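Local coordinates for GTPase activator-like protein (Chaetomium thermophilum, PDB 5HIU), which is the fungal counterpart of TSC2, probably a GTPase activator, and is represented here by an N-terminal alpha-helical part of the longer protein, at residues Thr285-Ser297 and Thr308-Leu322. Numbering follows the deposited sequence.
Sequences TVRILLDFLRSYS and TVRDVRGALSVLQKL
The ring of Phe-292 presents an edge to the methyl of Ala-315, which lies near the ring plane 3.8 Å from CD2, while CB of Asp-311 approaches CD1 obliquely; above one face, toward the rim, lies Ile-288 O, from the preceding turn of its own helix. Tyr-296 likewise offers an edge, its CD1 meeting Thr-308 CG2 in the ring plane at 3.5 Å. The two helices form an alpha-helical hairpin in the elongated all-helical TSC2 N-terminal region, running roughly antiparallel at 132° with their axes 8.5 Å apart. Alanine suits the middle of this interface because its single methyl lets the backbones come close: Ala-315 CB lies only 3.4 Å from Leu-289 O. Two leucines of 285-297 pack as knobs into holes of 308-322. Leu-289 enters the hole formed by Ala-315, Val-318, Leu-319 and Leu-322, its CD1 and CD2 both resting against Val-318 CG1, each at 3.8 Å. The branched end of leucine thus fills a hole lined by aliphatic groups. Leu-293 is the second knob, among Val-312, Ala-315, Leu-316 and Leu-319. Its chi2 of 179° sets CD1 anti to CA, carrying that methyl out to Leu-319. The two side chains meet tip to tip, Leu-293 CD1 to Leu-319 CD1 at 3.6 Å, while Leu-293 CD2 touches Leu-316 CD1 and Val-312 CG1. Helix 336-348 adds Val-346 against Leu-293 and Val-312, and helix 245-261 packs against Asp-311 and Val-318, placing the hairpin between neighbouring helices. Valine's beta-branch supplies two methyls close to the backbone, and Val-312 turns them different ways, CG1 to Leu-293 CD2 and CG2 to within 3.2 Å of Phe-292 O.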
# COMPACT_ATOMS: atom_id res chain seq x y z
N THR A 285 -0.41 -3.03 -16.75
CA THR A 285 0.71 -2.58 -15.91
C THR A 285 1.97 -2.27 -16.71
O THR A 285 2.62 -1.25 -16.49
CB THR A 285 1.03 -3.64 -14.85
OG1 THR A 285 -0.18 -4.01 -14.16
CG2 THR A 285 2.07 -3.12 -13.85
N VAL A 286 2.32 -3.16 -17.64
CA VAL A 286 3.49 -2.94 -18.50
C VAL A 286 3.31 -1.64 -19.29
O VAL A 286 4.19 -0.78 -19.33
CB VAL A 286 3.69 -4.11 -19.49
CG1 VAL A 286 4.72 -3.77 -20.55
CG2 VAL A 286 4.12 -5.36 -18.75
N ARG A 287 2.15 -1.53 -19.93
CA ARG A 287 1.75 -0.35 -20.69
C ARG A 287 1.84 0.93 -19.86
O ARG A 287 2.37 1.95 -20.33
CB ARG A 287 0.31 -0.58 -21.16
CG ARG A 287 -0.34 0.56 -21.93
CD ARG A 287 -1.35 0.02 -22.94
NE ARG A 287 -2.14 -1.09 -22.39
CZ ARG A 287 -3.35 -0.98 -21.85
NH1 ARG A 287 -3.97 0.20 -21.77
NH2 ARG A 287 -3.96 -2.07 -21.39
N ILE A 288 1.34 0.85 -18.63
CA ILE A 288 1.41 1.96 -17.66
C ILE A 288 2.85 2.32 -17.35
O ILE A 288 3.23 3.48 -17.40
CB ILE A 288 0.67 1.60 -16.34
CG1 ILE A 288 -0.84 1.64 -16.56
CG2 ILE A 288 1.04 2.55 -15.19
CD1 ILE A 288 -1.65 0.89 -15.51
N LEU A 289 3.63 1.30 -16.99
CA LEU A 289 5.04 1.48 -16.65
C LEU A 289 5.85 2.10 -17.79
O LEU A 289 6.80 2.86 -17.55
CB LEU A 289 5.67 0.12 -16.32
CG LEU A 289 5.37 -0.51 -14.97
CD1 LEU A 289 5.79 -1.97 -15.00
CD2 LEU A 289 6.08 0.23 -13.86
N LEU A 290 5.50 1.75 -19.03
CA LEU A 290 6.18 2.31 -20.18
C LEU A 290 5.73 3.73 -20.39
O LEU A 290 6.56 4.60 -20.65
CB LEU A 290 5.92 1.50 -21.45
CG LEU A 290 6.65 0.17 -21.52
CD1 LEU A 290 6.01 -0.70 -22.58
CD2 LEU A 290 8.14 0.38 -21.79
N ASP A 291 4.41 3.94 -20.25
CA ASP A 291 3.81 5.29 -20.31
C ASP A 291 4.61 6.28 -19.46
O ASP A 291 4.82 7.40 -19.88
CB ASP A 291 2.35 5.30 -19.82
CG ASP A 291 1.36 4.85 -20.88
OD1 ASP A 291 1.71 4.77 -22.08
OD2 ASP A 291 0.21 4.57 -20.49
N PHE A 292 5.08 5.86 -18.29
CA PHE A 292 5.88 6.75 -17.48
C PHE A 292 7.11 7.19 -18.25
O PHE A 292 7.58 8.31 -18.09
CB PHE A 292 6.26 6.10 -16.15
CG PHE A 292 5.08 5.75 -15.30
CD1 PHE A 292 4.01 6.63 -15.16
CD2 PHE A 292 5.02 4.53 -14.63
CE1 PHE A 292 2.91 6.30 -14.37
CE2 PHE A 292 3.93 4.20 -13.84
CZ PHE A 292 2.87 5.08 -13.71
N LEU A 293 7.60 6.30 -19.11
CA LEU A 293 8.70 6.61 -20.00
C LEU A 293 8.22 7.30 -21.28
O LEU A 293 8.71 8.38 -21.63
CB LEU A 293 9.47 5.33 -20.34
CG LEU A 293 9.84 4.38 -19.18
CD1 LEU A 293 10.56 3.14 -19.69
CD2 LEU A 293 10.69 5.11 -18.15
N ARG A 294 7.25 6.68 -21.96
CA ARG A 294 6.70 7.19 -23.24
C ARG A 294 5.96 8.53 -23.06
O ARG A 294 6.30 9.49 -23.72
CB ARG A 294 5.77 6.16 -23.90
N SER A 295 4.97 8.58 -22.17
CA SER A 295 4.32 9.85 -21.75
C SER A 295 5.30 10.99 -21.48
O SER A 295 4.97 12.15 -21.76
CB SER A 295 3.49 9.70 -20.46
OG SER A 295 2.81 8.47 -20.40
N TYR A 296 6.48 10.68 -20.93
CA TYR A 296 7.38 11.71 -20.41
C TYR A 296 7.52 12.89 -21.40
O TYR A 296 7.40 12.73 -22.61
CB TYR A 296 8.76 11.16 -19.98
CG TYR A 296 9.69 12.27 -19.51
CD1 TYR A 296 9.50 12.90 -18.30
CD2 TYR A 296 10.72 12.74 -20.32
CE1 TYR A 296 10.30 13.96 -17.88
CE2 TYR A 296 11.53 13.79 -19.91
CZ TYR A 296 11.32 14.40 -18.68
OH TYR A 296 12.13 15.47 -18.27
N SER A 297 7.70 14.09 -20.86
CA SER A 297 8.04 15.25 -21.69
C SER A 297 8.68 16.30 -20.77
O SER A 297 8.03 16.79 -19.83
CB SER A 297 6.81 15.80 -22.41
OG SER A 297 7.16 16.33 -23.68
N THR A 308 6.83 13.90 -12.75
CA THR A 308 6.94 12.86 -13.78
C THR A 308 8.25 12.07 -13.71
O THR A 308 8.27 10.88 -14.03
CB THR A 308 6.78 13.44 -15.19
OG1 THR A 308 5.60 14.25 -15.25
CG2 THR A 308 6.69 12.32 -16.24
N VAL A 309 9.35 12.74 -13.32
CA VAL A 309 10.65 12.07 -13.09
C VAL A 309 10.53 11.06 -11.95
O VAL A 309 11.02 9.92 -12.07
CB VAL A 309 11.79 13.09 -12.80
CG1 VAL A 309 12.94 12.47 -12.02
CG2 VAL A 309 12.32 13.68 -14.10
N ARG A 310 9.91 11.47 -10.84
CA ARG A 310 9.57 10.54 -9.76
C ARG A 310 9.07 9.26 -10.39
O ARG A 310 9.65 8.21 -10.19
CB ARG A 310 8.50 11.15 -8.83
CG ARG A 310 7.66 10.14 -8.05
CD ARG A 310 6.63 10.82 -7.16
NE ARG A 310 5.67 11.63 -7.93
CZ ARG A 310 4.67 12.34 -7.40
NH1 ARG A 310 4.47 12.36 -6.09
NH2 ARG A 310 3.87 13.03 -8.19
N ASP A 311 8.01 9.39 -11.18
CA ASP A 311 7.37 8.27 -11.88
C ASP A 311 8.34 7.50 -12.76
O ASP A 311 8.31 6.27 -12.80
CB ASP A 311 6.21 8.76 -12.76
CG ASP A 311 5.12 9.48 -11.98
OD1 ASP A 311 4.81 9.10 -10.82
OD2 ASP A 311 4.55 10.43 -12.55
N VAL A 312 9.19 8.22 -13.48
CA VAL A 312 10.13 7.59 -14.40
C VAL A 312 11.13 6.70 -13.68
O VAL A 312 11.36 5.57 -14.10
CB VAL A 312 10.87 8.63 -15.26
CG1 VAL A 312 11.95 7.97 -16.09
CG2 VAL A 312 9.89 9.36 -16.17
N ARG A 313 11.72 7.20 -12.59
CA ARG A 313 12.72 6.43 -11.85
C ARG A 313 12.16 5.16 -11.24
O ARG A 313 12.90 4.19 -11.00
CB ARG A 313 13.29 7.25 -10.70
CG ARG A 313 13.94 8.57 -11.06
CD ARG A 313 14.56 9.16 -9.81
NE ARG A 313 15.47 8.20 -9.18
CZ ARG A 313 15.72 8.13 -7.87
NH1 ARG A 313 15.14 8.96 -7.01
NH2 ARG A 313 16.56 7.20 -7.42
N GLY A 314 10.87 5.18 -10.92
CA GLY A 314 10.24 4.04 -10.30
C GLY A 314 10.01 2.99 -11.35
O GLY A 314 10.37 1.83 -11.14
N ALA A 315 9.40 3.42 -12.46
CA ALA A 315 9.18 2.60 -13.65
C ALA A 315 10.43 1.85 -14.05
O ALA A 315 10.37 0.68 -14.40
CB ALA A 315 8.71 3.46 -14.82
N LEU A 316 11.57 2.53 -13.99
CA LEU A 316 12.84 1.89 -14.26
C LEU A 316 13.10 0.77 -13.26
O LEU A 316 13.48 -0.34 -13.63
CB LEU A 316 13.99 2.92 -14.17
CG LEU A 316 14.49 3.59 -15.46
CD1 LEU A 316 13.39 3.95 -16.45
CD2 LEU A 316 15.31 4.82 -15.10
N SER A 317 12.90 1.09 -12.00
CA SER A 317 13.17 0.16 -10.92
C SER A 317 12.33 -1.10 -11.11
O SER A 317 12.82 -2.23 -11.02
CB SER A 317 12.81 0.82 -9.58
OG SER A 317 13.39 0.14 -8.49
N VAL A 318 11.04 -0.88 -11.38
CA VAL A 318 10.09 -1.97 -11.45
C VAL A 318 10.30 -2.73 -12.75
O VAL A 318 10.17 -3.95 -12.79
CB VAL A 318 8.62 -1.45 -11.33
CG1 VAL A 318 7.63 -2.52 -11.72
CG2 VAL A 318 8.34 -1.00 -9.90
N LEU A 319 10.66 -2.00 -13.80
CA LEU A 319 10.93 -2.61 -15.10
C LEU A 319 12.17 -3.49 -15.05
O LEU A 319 12.18 -4.59 -15.58
CB LEU A 319 11.08 -1.55 -16.21
CG LEU A 319 9.74 -1.03 -16.75
CD1 LEU A 319 9.89 0.23 -17.62
CD2 LEU A 319 9.04 -2.13 -17.52
N GLN A 320 13.21 -3.02 -14.40
CA GLN A 320 14.41 -3.81 -14.29
C GLN A 320 14.09 -5.11 -13.60
O GLN A 320 14.59 -6.14 -13.96
CB GLN A 320 15.46 -3.05 -13.50
CG GLN A 320 16.71 -3.84 -13.20
CD GLN A 320 17.80 -2.97 -12.62
OE1 GLN A 320 17.96 -1.79 -12.99
NE2 GLN A 320 18.54 -3.53 -11.69
N LYS A 321 13.24 -5.04 -12.59
CA LYS A 321 12.83 -6.23 -11.85
C LYS A 321 11.89 -7.09 -12.72
O LYS A 321 12.08 -8.30 -12.84
CB LYS A 321 12.20 -5.80 -10.53
CG LYS A 321 12.01 -6.89 -9.50
CD LYS A 321 13.30 -7.53 -9.00
CE LYS A 321 13.00 -8.76 -8.13
NZ LYS A 321 14.18 -9.66 -7.96
N LEU A 322 10.91 -6.46 -13.36
CA LEU A 322 10.00 -7.18 -14.22
C LEU A 322 10.72 -7.91 -15.34
O LEU A 322 10.46 -9.09 -15.56
CB LEU A 322 8.95 -6.25 -14.82
CG LEU A 322 7.75 -6.96 -15.49
CD1 LEU A 322 7.21 -8.11 -14.65
CD2 LEU A 322 6.62 -5.98 -15.75